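PDB 6D4K: probable L,D-transpeptidase 3 from Mycobacterium tuberculosis, which may carry out as-yet-unknown cross-linking reactions in the mycobacterial cell wall, possibly attaching proteins to peptidoglycan, and is covalently acylated by faropenem. Local coordinates for residues 125-130 with 155-160; 206-211 with 245-250; 215-220 with 237-242. All blocks are in the same frame, centred on the assembly; numbering follows the deposited sequence.

Contact 1. Residues 125-130 with 155-160; sequences QHTFTV and DGVMPA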
loop_
_atom_site.group_PDB
_atom_site.type_symbol
_atom_site.label_atom_id
_atom_site.label_comp_id
_atom_site.label_asym_id
_atom_site.label_seq_id
_atom_site.Cartn_x
_atom_site.Cartn_y
_atom_site.Cartn_z
ATOM N N GLN A 125 16.657 7.472 7.535
ATOM C CA GLN A 125 17.650 7.086 6.537
ATOM C C GLN A 125 17.371 7.683 5.164
ATOM O O GLN A 125 18.271 7.701 4.320
ATOM C CB GLN A 125 17.687 5.562 6.372
ATOM C CG GLN A 125 18.192 4.763 7.563
ATOM C CD GLN A 125 17.977 3.262 7.377
ATOM O OE1 GLN A 125 17.731 2.788 6.261
ATOM N NE2 GLN A 125 18.065 2.511 8.470
ATOM N N HIS A 126 16.140 8.141 4.914
ATOM C CA HIS A 126 15.722 8.610 3.592
ATOM C C HIS A 126 15.873 7.504 2.552
ATOM O O HIS A 126 16.413 7.708 1.462
ATOM C CB HIS A 126 16.456 9.884 3.163
ATOM C CG HIS A 126 16.745 10.823 4.289
ATOM N ND1 HIS A 126 15.752 11.468 4.992
ATOM C CD2 HIS A 126 17.917 11.226 4.834
ATOM C CE1 HIS A 126 16.299 12.230 5.923
ATOM N NE2 HIS A 126 17.611 12.102 5.848
ATOM N N THR A 127 15.400 6.314 2.906
ATOM C CA THR A 127 15.534 5.151 2.047
ATOM C C THR A 127 14.218 4.396 1.957
ATOM O O THR A 127 13.386 4.430 2.868
ATOM C CB THR A 127 16.618 4.190 2.555
ATOM O OG1 THR A 127 16.270 3.727 3.863
ATOM C CG2 THR A 127 17.984 4.875 2.594
ATOM N N PHE A 128 14.048 3.709 0.837
ATOM C CA PHE A 128 12.952 2.774 0.642
ATOM C C PHE A 128 13.602 1.467 0.227
ATOM O O PHE A 128 14.251 1.404 -0.819
ATOM C CB PHE A 128 12.001 3.287 -0.445
ATOM C CG PHE A 128 10.735 2.487 -0.594
ATOM C CD1 PHE A 128 9.795 2.464 0.421
ATOM C CD2 PHE A 128 10.460 1.808 -1.770
ATOM C CE1 PHE A 128 8.622 1.757 0.285
ATOM C CE2 PHE A 128 9.278 1.100 -1.920
ATOM C CZ PHE A 128 8.359 1.072 -0.886
ATOM N N THR A 129 13.459 0.438 1.056
ATOM C CA THR A 129 14.131 -0.837 0.848
ATOM C C THR A 129 13.113 -1.855 0.365
ATOM O O THR A 129 12.119 -2.113 1.049
ATOM C CB THR A 129 14.782 -1.316 2.145
ATOM O OG1 THR A 129 15.678 -0.308 2.636
ATOM C CG2 THR A 129 15.543 -2.621 1.908
ATOM N N VAL A 130 13.367 -2.445 -0.801
ATOM C CA VAL A 130 12.453 -3.414 -1.392
ATOM C C VAL A 130 13.071 -4.797 -1.283
ATOM O O VAL A 130 14.241 -4.995 -1.626
ATOM C CB VAL A 130 12.121 -3.072 -2.858
ATOM C CG1 VAL A 130 11.173 -4.109 -3.444
ATOM C CG2 VAL A 130 11.531 -1.686 -2.959
ATOM N N ASP A 155 21.894 -3.918 -2.185
ATOM C CA ASP A 155 20.769 -4.413 -2.972
ATOM C C ASP A 155 19.443 -3.932 -2.402
ATOM O O ASP A 155 19.211 -4.005 -1.193
ATOM C CB ASP A 155 20.782 -5.943 -2.979
ATOM C CG ASP A 155 22.027 -6.514 -3.618
ATOM O OD1 ASP A 155 22.769 -5.739 -4.257
ATOM O OD2 ASP A 155 22.259 -7.735 -3.483
ATOM N N GLY A 156 18.582 -3.423 -3.281
ATOM C CA GLY A 156 17.227 -3.080 -2.911
ATOM C C GLY A 156 17.064 -1.820 -2.097
ATOM O O GLY A 156 15.922 -1.438 -1.813
ATOM N N VAL A 157 18.148 -1.159 -1.707
ATOM C CA VAL A 157 18.050 0.056 -0.909
ATOM C C VAL A 157 17.969 1.234 -1.872
ATOM O O VAL A 157 18.949 1.575 -2.543
ATOM C CB VAL A 157 19.222 0.196 0.069
ATOM C CG1 VAL A 157 19.077 1.483 0.881
ATOM C CG2 VAL A 157 19.288 -1.014 0.998
ATOM N N MET A 158 16.793 1.851 -1.940
ATOM C CA MET A 158 16.522 2.960 -2.835
ATOM C C MET A 158 16.535 4.267 -2.066
ATOM O O MET A 158 15.999 4.352 -0.953
ATOM C CB MET A 158 15.145 2.819 -3.479
ATOM C CG MET A 158 14.921 1.537 -4.247
ATOM S SD MET A 158 13.231 1.455 -4.853
ATOM C CE MET A 158 13.296 0.081 -6.005
ATOM N N PRO A 159 17.140 5.301 -2.625
ATOM C CA PRO A 159 17.091 6.602 -1.957
ATOM C C PRO A 159 15.735 7.260 -2.194
ATOM O O PRO A 159 15.132 7.138 -3.266
ATOM C CB PRO A 159 18.288 7.362 -2.552
ATOM C CG PRO A 159 19.195 6.201 -3.113
ATOM C CD PRO A 159 18.173 5.255 -3.665
ATOM N N ALA A 160 15.215 7.862 -1.134
ATOM C CA ALA A 160 13.823 8.255 -1.064
ATOM C C ALA A 160 13.748 9.585 -0.341
ATOM O O ALA A 160 14.721 10.053 0.261
ATOM C CB ALA A 160 12.982 7.209 -0.318
#
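Phe128 and Met158 form the hydrogen-bonded pair at the middle of an antiparallel strand pairing, 127-130 against 157-159, in the mixed beta-sheet of the YkuD-type catalytic domain. Phe128 N donates a hydrogen bond to Met158 O at 2.7 Å, and Met158 N answers to Phe128 O at 2.8 Å. The ladder continues on both flanks: Val130 N binds Gly156 O, and Ala160 N binds His126 O. Thr127 with Pro159 and Thr129 with Val157 are the non-hydrogen-bonded pairs; the CA atoms of Thr129 and Val157 are 4.4 Å apart, against 5.0 Å between the CA atoms of Phe128 and Met158. Here CA-H groups serve as extra donors, as in the 3.3 Å approach of Thr129 CA to Gly156 O. His126 and Thr127 together face Ser122 in a G1 beta bulge, and Thr127 OG1 donates to Gln125 OE1.

The side chains divide between two faces. Thr127, Thr129, Val157 and Pro159 share one, where the two methyls of Val157 are split between the threonines: CG1 lies against Thr127 CG2, and CG2 against the Thr129 side chain. On the other face Phe128 and Met158 run alongside each other toward strand 237-239 and helix 241-250. Met158 CG stands anti to its carbonyl carbon (chi1 -57°), and the chain beyond is extended, which carries the thioether past the ring to Val130. Met158 SD meets the Phe128 ring at the edge, near the ring plane, 4.2 Å from CD2, while the terminal CE rests 3.9 Å from Val130 CG2.

Contact 2. Residues 206-211 with 245-250; sequences YAVRIT and EWYYNA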
loop_
_atom_site.group_PDB
_atom_site.type_symbol
_atom_site.label_atom_id
_atom_site.label_comp_id
_atom_site.label_asym_id
_atom_site.label_seq_id
_atom_site.Cartn_x
_atom_site.Cartn_y
_atom_site.Cartn_z
ATOM N N TYR A 206 4.396 6.901 -12.147
ATOM C CA TYR A 206 4.079 5.639 -11.495
ATOM C C TYR A 206 3.561 5.969 -10.106
ATOM O O TYR A 206 4.198 6.735 -9.376
ATOM C CB TYR A 206 5.322 4.739 -11.388
ATOM C CG TYR A 206 5.900 4.345 -12.723
ATOM C CD1 TYR A 206 5.486 3.190 -13.370
ATOM C CD2 TYR A 206 6.847 5.145 -13.354
ATOM C CE1 TYR A 206 5.999 2.834 -14.601
ATOM C CE2 TYR A 206 7.370 4.797 -14.588
ATOM C CZ TYR A 206 6.944 3.642 -15.207
ATOM O OH TYR A 206 7.466 3.293 -16.436
ATOM N N ALA A 207 2.409 5.409 -9.741
ATOM C CA ALA A 207 1.758 5.776 -8.487
ATOM C C ALA A 207 1.213 4.529 -7.807
ATOM O O ALA A 207 0.300 3.883 -8.333
ATOM C CB ALA A 207 0.640 6.789 -8.727
ATOM N N VAL A 208 1.761 4.215 -6.632
ATOM C CA VAL A 208 1.354 3.070 -5.823
ATOM C C VAL A 208 0.634 3.644 -4.606
ATOM O O VAL A 208 1.270 4.227 -3.723
ATOM C CB VAL A 208 2.568 2.224 -5.404
ATOM C CG1 VAL A 208 2.129 1.018 -4.602
ATOM C CG2 VAL A 208 3.389 1.807 -6.622
ATOM N N ARG A 209 -0.696 3.521 -4.566
ATOM C CA ARG A 209 -1.475 4.119 -3.486
ATOM C C ARG A 209 -1.443 3.203 -2.265
ATOM O O ARG A 209 -1.674 1.994 -2.378
ATOM C CB ARG A 209 -2.924 4.306 -3.923
ATOM C CG ARG A 209 -3.786 4.918 -2.836
ATOM C CD ARG A 209 -5.271 4.765 -3.136
ATOM N NE ARG A 209 -5.672 5.524 -4.310
ATOM C CZ ARG A 209 -6.240 6.725 -4.264
ATOM N NH1 ARG A 209 -6.473 7.311 -3.096
ATOM N NH2 ARG A 209 -6.575 7.342 -5.388
ATOM N N ILE A 210 -1.166 3.773 -1.093
ATOM C CA ILE A 210 -1.086 2.990 0.136
ATOM C C ILE A 210 -2.058 3.441 1.218
ATOM O O ILE A 210 -2.172 2.759 2.246
ATOM C CB ILE A 210 0.354 2.884 0.695
ATOM C CG1 ILE A 210 0.901 4.263 1.069
ATOM C CG2 ILE A 210 1.267 2.191 -0.298
ATOM C CD1 ILE A 210 2.277 4.219 1.719
ATOM N N THR A 211 -2.763 4.557 1.044
ATOM C CA THR A 211 -3.851 4.894 1.950
ATOM C C THR A 211 -5.019 5.450 1.155
ATOM O O THR A 211 -4.843 6.002 0.067
ATOM C CB THR A 211 -3.467 5.917 3.037
ATOM O OG1 THR A 211 -3.333 7.222 2.459
ATOM C CG2 THR A 211 -2.180 5.523 3.780
ATOM N N GLU A 245 9.604 2.881 -11.170
ATOM C CA GLU A 245 9.139 1.980 -12.219
ATOM C C GLU A 245 9.366 0.527 -11.832
ATOM O O GLU A 245 8.473 -0.316 -11.986
ATOM C CB GLU A 245 9.843 2.300 -13.538
ATOM C CG GLU A 245 9.597 1.279 -14.631
ATOM C CD GLU A 245 10.425 1.542 -15.868
ATOM O OE1 GLU A 245 9.992 1.136 -16.962
ATOM O OE2 GLU A 245 11.510 2.154 -15.746
ATOM N N TRP A 246 10.555 0.226 -11.305
ATOM C CA TRP A 246 10.901 -1.135 -10.916
ATOM C C TRP A 246 10.021 -1.617 -9.769
ATOM O O TRP A 246 9.465 -2.719 -9.822
ATOM C CB TRP A 246 12.381 -1.180 -10.532
ATOM C CG TRP A 246 12.898 -2.543 -10.339
ATOM C CD1 TRP A 246 13.483 -3.341 -11.280
ATOM C CD2 TRP A 246 12.873 -3.295 -9.131
ATOM N NE1 TRP A 246 13.834 -4.539 -10.726
ATOM C CE2 TRP A 246 13.464 -4.543 -9.408
ATOM C CE3 TRP A 246 12.416 -3.035 -7.836
ATOM C CZ2 TRP A 246 13.601 -5.534 -8.438
ATOM C CZ3 TRP A 246 12.550 -4.019 -6.876
ATOM C CH2 TRP A 246 13.137 -5.252 -7.183
ATOM N N TYR A 247 9.850 -0.792 -8.736
ATOM C CA TYR A 247 8.979 -1.172 -7.623
ATOM C C TYR A 247 7.532 -1.354 -8.083
ATOM O O TYR A 247 6.868 -2.326 -7.716
ATOM C CB TYR A 247 9.058 -0.115 -6.521
ATOM C CG TYR A 247 8.069 -0.364 -5.419
ATOM C CD1 TYR A 247 7.063 0.555 -5.144
ATOM C CD2 TYR A 247 8.154 -1.507 -4.633
ATOM C CE1 TYR A 247 6.158 0.340 -4.121
ATOM C CE2 TYR A 247 7.248 -1.734 -3.611
ATOM C CZ TYR A 247 6.256 -0.802 -3.353
ATOM O OH TYR A 247 5.344 -1.030 -2.338
ATOM N N TYR A 248 7.020 -0.397 -8.860
ATOM C CA TYR A 248 5.666 -0.481 -9.404
ATOM C C TYR A 248 5.466 -1.791 -10.162
ATOM O O TYR A 248 4.463 -2.484 -9.983
ATOM C CB TYR A 248 5.432 0.710 -10.331
ATOM C CG TYR A 248 4.077 0.780 -10.995
ATOM C CD1 TYR A 248 3.794 0.054 -12.156
ATOM C CD2 TYR A 248 3.093 1.635 -10.504
ATOM C CE1 TYR A 248 2.559 0.151 -12.786
ATOM C CE2 TYR A 248 1.863 1.743 -11.128
ATOM C CZ TYR A 248 1.596 0.991 -12.258
ATOM O OH TYR A 248 0.369 1.104 -12.878
ATOM N N ASN A 249 6.417 -2.138 -11.022
ATOM C CA ASN A 249 6.279 -3.351 -11.819
ATOM C C ASN A 249 6.384 -4.612 -10.972
ATOM O O ASN A 249 5.839 -5.651 -11.365
ATOM C CB ASN A 249 7.317 -3.370 -12.945
ATOM C CG ASN A 249 7.005 -2.377 -14.052
ATOM O OD1 ASN A 249 5.854 -1.975 -14.252
ATOM N ND2 ASN A 249 8.031 -2.003 -14.802
ATOM N N ALA A 250 7.073 -4.546 -9.826
ATOM C CA ALA A 250 7.243 -5.719 -8.976
ATOM C C ALA A 250 6.076 -5.938 -8.021
ATOM O O ALA A 250 5.760 -7.090 -7.704
ATOM C CB ALA A 250 8.536 -5.586 -8.180
HETATM O O HOH W 1 7.561 0.009 -17.184
#
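Helix 241-250 packs against strand 207-209 of the catalytic-domain sheet, and Tyr206, at the corner where the chain enters that strand, meets the helix through Glu245 and Tyr248. The short axes approach to 9.0 Å at 51°, and the contact is carried largely by side chains. Glu245 CA sits over the centre of the Tyr206 ring, 3.8 Å from the centroid and 1° off the ring normal, a CH-pi contact. From there the Glu245 chain, with CG anti to the backbone N and extended beyond, runs across that face toward the hydroxyl and leaves CG 3.4 Å from Tyr206 OH. A water donates to Glu245 OE1 at 2.7 Å and accepts from Asn249 ND2, with a weak link to Tyr206 OH.

Tyr206 also turns its edge to the face of Tyr248: the planes stand at 68° and Tyr206 CD1 comes 3.7 Å from Tyr248 CG, a T-shaped pair. Ala207 O lies at the edge of the Tyr248 ring. Further along the strand, Val208 CG2 wedges between Tyr247 CE1, at 4.0 Å, and Tyr248 CD2. Arg181 and Lys179 make cation-pi contacts with Tyr206 and Tyr248 respectively. The result is a helix packed through its tyrosines against the beta-sheet of a YkuD-type catalytic domain.

Contact 3. Residues 215-220 with 237-242; sequences LYVHSA and ISLSRE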
loop_
_atom_site.group_PDB
_atom_site.type_symbol
_atom_site.label_atom_id
_atom_site.label_comp_id
_atom_site.label_asym_id
_atom_site.label_seq_id
_atom_site.Cartn_x
_atom_site.Cartn_y
_atom_site.Cartn_z
ATOM N N LEU A 215 -2.070 8.796 0.169
ATOM C CA LEU A 215 -0.640 8.592 0.338
ATOM C C LEU A 215 -0.148 7.614 -0.723
ATOM O O LEU A 215 -0.780 6.583 -0.965
ATOM C CB LEU A 215 -0.388 8.000 1.724
ATOM C CG LEU A 215 1.058 7.914 2.178
ATOM C CD1 LEU A 215 1.572 9.314 2.271
ATOM C CD2 LEU A 215 1.177 7.203 3.515
ATOM N N TYR A 216 0.985 7.935 -1.352
ATOM C CA TYR A 216 1.518 7.124 -2.442
ATOM C C TYR A 216 3.016 6.914 -2.281
ATOM O O TYR A 216 3.718 7.740 -1.686
ATOM C CB TYR A 216 1.336 7.810 -3.803
ATOM C CG TYR A 216 -0.087 7.920 -4.288
ATOM C CD1 TYR A 216 -0.927 8.936 -3.832
ATOM C CD2 TYR A 216 -0.579 7.047 -5.245
ATOM C CE1 TYR A 216 -2.232 9.046 -4.292
ATOM C CE2 TYR A 216 -1.876 7.154 -5.713
ATOM C CZ TYR A 216 -2.699 8.152 -5.236
ATOM O OH TYR A 216 -3.996 8.246 -5.703
ATOM N N VAL A 217 3.495 5.791 -2.820
ATOM C CA VAL A 217 4.871 5.660 -3.288
ATOM C C VAL A 217 4.851 6.007 -4.767
ATOM O O VAL A 217 4.029 5.471 -5.520
ATOM C CB VAL A 217 5.390 4.223 -3.090
ATOM C CG1 VAL A 217 6.832 4.124 -3.550
ATOM C CG2 VAL A 217 5.258 3.776 -1.641
ATOM N N HIS A 218 5.725 6.911 -5.199
ATOM C CA HIS A 218 5.596 7.354 -6.580
ATOM C C HIS A 218 6.903 7.930 -7.101
ATOM O O HIS A 218 7.830 8.233 -6.345
ATOM C CB HIS A 218 4.450 8.360 -6.727
ATOM C CG HIS A 218 4.719 9.682 -6.083
ATOM N ND1 HIS A 218 5.287 10.736 -6.765
ATOM C CD2 HIS A 218 4.497 10.124 -4.823
ATOM C CE1 HIS A 218 5.403 11.772 -5.953
ATOM N NE2 HIS A 218 4.929 11.427 -4.769
ATOM N N SER A 219 6.953 8.075 -8.423
ATOM C CA SER A 219 8.078 8.720 -9.085
ATOM C C SER A 219 7.997 10.223 -8.880
ATOM O O SER A 219 6.933 10.830 -9.035
ATOM C CB SER A 219 8.039 8.434 -10.583
ATOM O OG SER A 219 6.732 8.628 -11.099
ATOM N N ALA A 220 9.132 10.829 -8.546
ATOM C CA ALA A 220 9.201 12.265 -8.273
ATOM C C ALA A 220 10.462 12.843 -8.903
ATOM O O ALA A 220 11.404 13.238 -8.207
ATOM C CB ALA A 220 9.148 12.527 -6.765
ATOM N N ILE A 237 5.922 8.969 -0.335
ATOM C CA ILE A 237 7.260 8.392 -0.407
ATOM C C ILE A 237 7.766 8.596 -1.829
ATOM O O ILE A 237 7.273 7.969 -2.770
ATOM C CB ILE A 237 7.241 6.906 -0.031
ATOM C CG1 ILE A 237 6.838 6.733 1.437
ATOM C CG2 ILE A 237 8.588 6.246 -0.353
ATOM C CD1 ILE A 237 6.301 5.356 1.762
ATOM N N SER A 238 8.753 9.476 -1.985
ATOM C CA SER A 238 9.216 9.906 -3.296
ATOM C C SER A 238 10.401 9.053 -3.727
ATOM O O SER A 238 11.328 8.838 -2.942
ATOM C CB SER A 238 9.666 11.364 -3.224
ATOM O OG SER A 238 8.574 12.228 -2.981
ATOM N N LEU A 239 10.380 8.594 -4.978
ATOM C CA LEU A 239 11.472 7.826 -5.561
ATOM C C LEU A 239 11.858 8.431 -6.904
ATOM O O LEU A 239 11.120 9.230 -7.484
ATOM C CB LEU A 239 11.067 6.360 -5.786
ATOM C CG LEU A 239 10.602 5.535 -4.584
ATOM C CD1 LEU A 239 10.120 4.167 -5.035
ATOM C CD2 LEU A 239 11.724 5.402 -3.562
ATOM N N SER A 240 13.031 8.037 -7.402
ATOM C CA SER A 240 13.385 8.361 -8.776
ATOM C C SER A 240 12.438 7.634 -9.727
ATOM O O SER A 240 11.780 6.660 -9.357
ATOM C CB SER A 240 14.827 7.941 -9.076
ATOM O OG SER A 240 14.937 6.528 -9.191
ATOM N N ARG A 241 12.372 8.110 -10.974
ATOM C CA ARG A 241 11.513 7.444 -11.952
ATOM C C ARG A 241 11.915 5.986 -12.139
ATOM O O ARG A 241 11.055 5.099 -12.201
ATOM C CB ARG A 241 11.532 8.178 -13.295
ATOM C CG ARG A 241 10.463 7.670 -14.255
ATOM C CD ARG A 241 10.713 8.079 -15.702
ATOM N NE ARG A 241 9.513 7.892 -16.518
ATOM C CZ ARG A 241 9.178 6.753 -17.121
ATOM N NH1 ARG A 241 9.949 5.680 -17.004
ATOM N NH2 ARG A 241 8.063 6.687 -17.837
ATOM N N GLU A 242 13.220 5.719 -12.208
ATOM C CA GLU A 242 13.697 4.362 -12.458
ATOM C C GLU A 242 13.420 3.443 -11.270
ATOM O O GLU A 242 13.008 2.291 -11.455
ATOM C CB GLU A 242 15.187 4.382 -12.794
ATOM C CG GLU A 242 15.524 5.087 -14.110
ATOM C CD GLU A 242 15.546 6.612 -13.995
ATOM O OE1 GLU A 242 15.626 7.124 -12.857
ATOM O OE2 GLU A 242 15.487 7.294 -15.042
#
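Val217 and Leu239 make the tight side of this contact, with Val217 CG1 only 3.6 Å from Leu239 CD1. The other branch of the valine, Val217 CG2, meets Ile237 CD1 at 3.9 Å, so the two methyls of one residue reach two residues of the partner strand. This face is closed further by Phe128 against Ile237 and Leu239, and by Tyr247 and Ala244 of the helix.

Strands 216-219 and 237-239 run parallel, their axes 20° apart and 4.9 Å at closest approach. Four backbone bonds alternate between them: Ile237 N to Tyr216 O, His218 N to Ile237 O, Leu239 N to His218 O, and Ala220 N to Leu239 O. Ala220 N to Leu239 O, at 2.8 Å, is the shortest of the four, its donor nearly in line with the acceptor carbonyl (171°).

The face bearing His218 and Ser238 is also buried, but polar; His218 NE2 and Ser238 OG are 4.1 Å apart. With CG between the backbone N and the carbonyl carbon (chi1 69°), the imidazole folds along its own chain and His218 ND1 donates to Ser219 O at 2.8 Å, from above the carbonyl plane, which restrains the ring's rotation. The loose, solvent side lies at partly exposed Arg241 and exposed Glu242. There Arg241 CA is 3.9 Å from Ser219 CB, while the guanidinium group forms a salt bridge with Asp205.

The side chain of His218, the predicted proton donor/acceptor, touches the predicted nucleophile Cys236, the site faropenem acylates, just ahead of Ile237: the Cys-His arrangement of the YkuD-type active site.

In the fold
From the N terminus, contact 1 comes first: strand 127-132 is joined by 157-159, closing a loop whose 24 residues between the segments contain no helix, before the other contacts open. The chain then supplies 206-211, and contact 2 closes when helix 241-250 packs against it. Contact 3 is nested inside that loop, pairing 215-220 with 237-242. Strands 207-209 and 216-219 are sheet neighbours, with Val208 N probably bonded to Val217 O, and contacts 2 and 3 share the helix. Contact 1 meets contact 2 where Phe128 packs on Tyr247, Val130 on Tyr247 and Trp246, and Met158 on Trp246; it meets contact 3 through Ala160 and Phe128 on Leu239. Together they tie strands 127-132, 157-159, 207-209, 216-219 and 237-239 around helix 241-250.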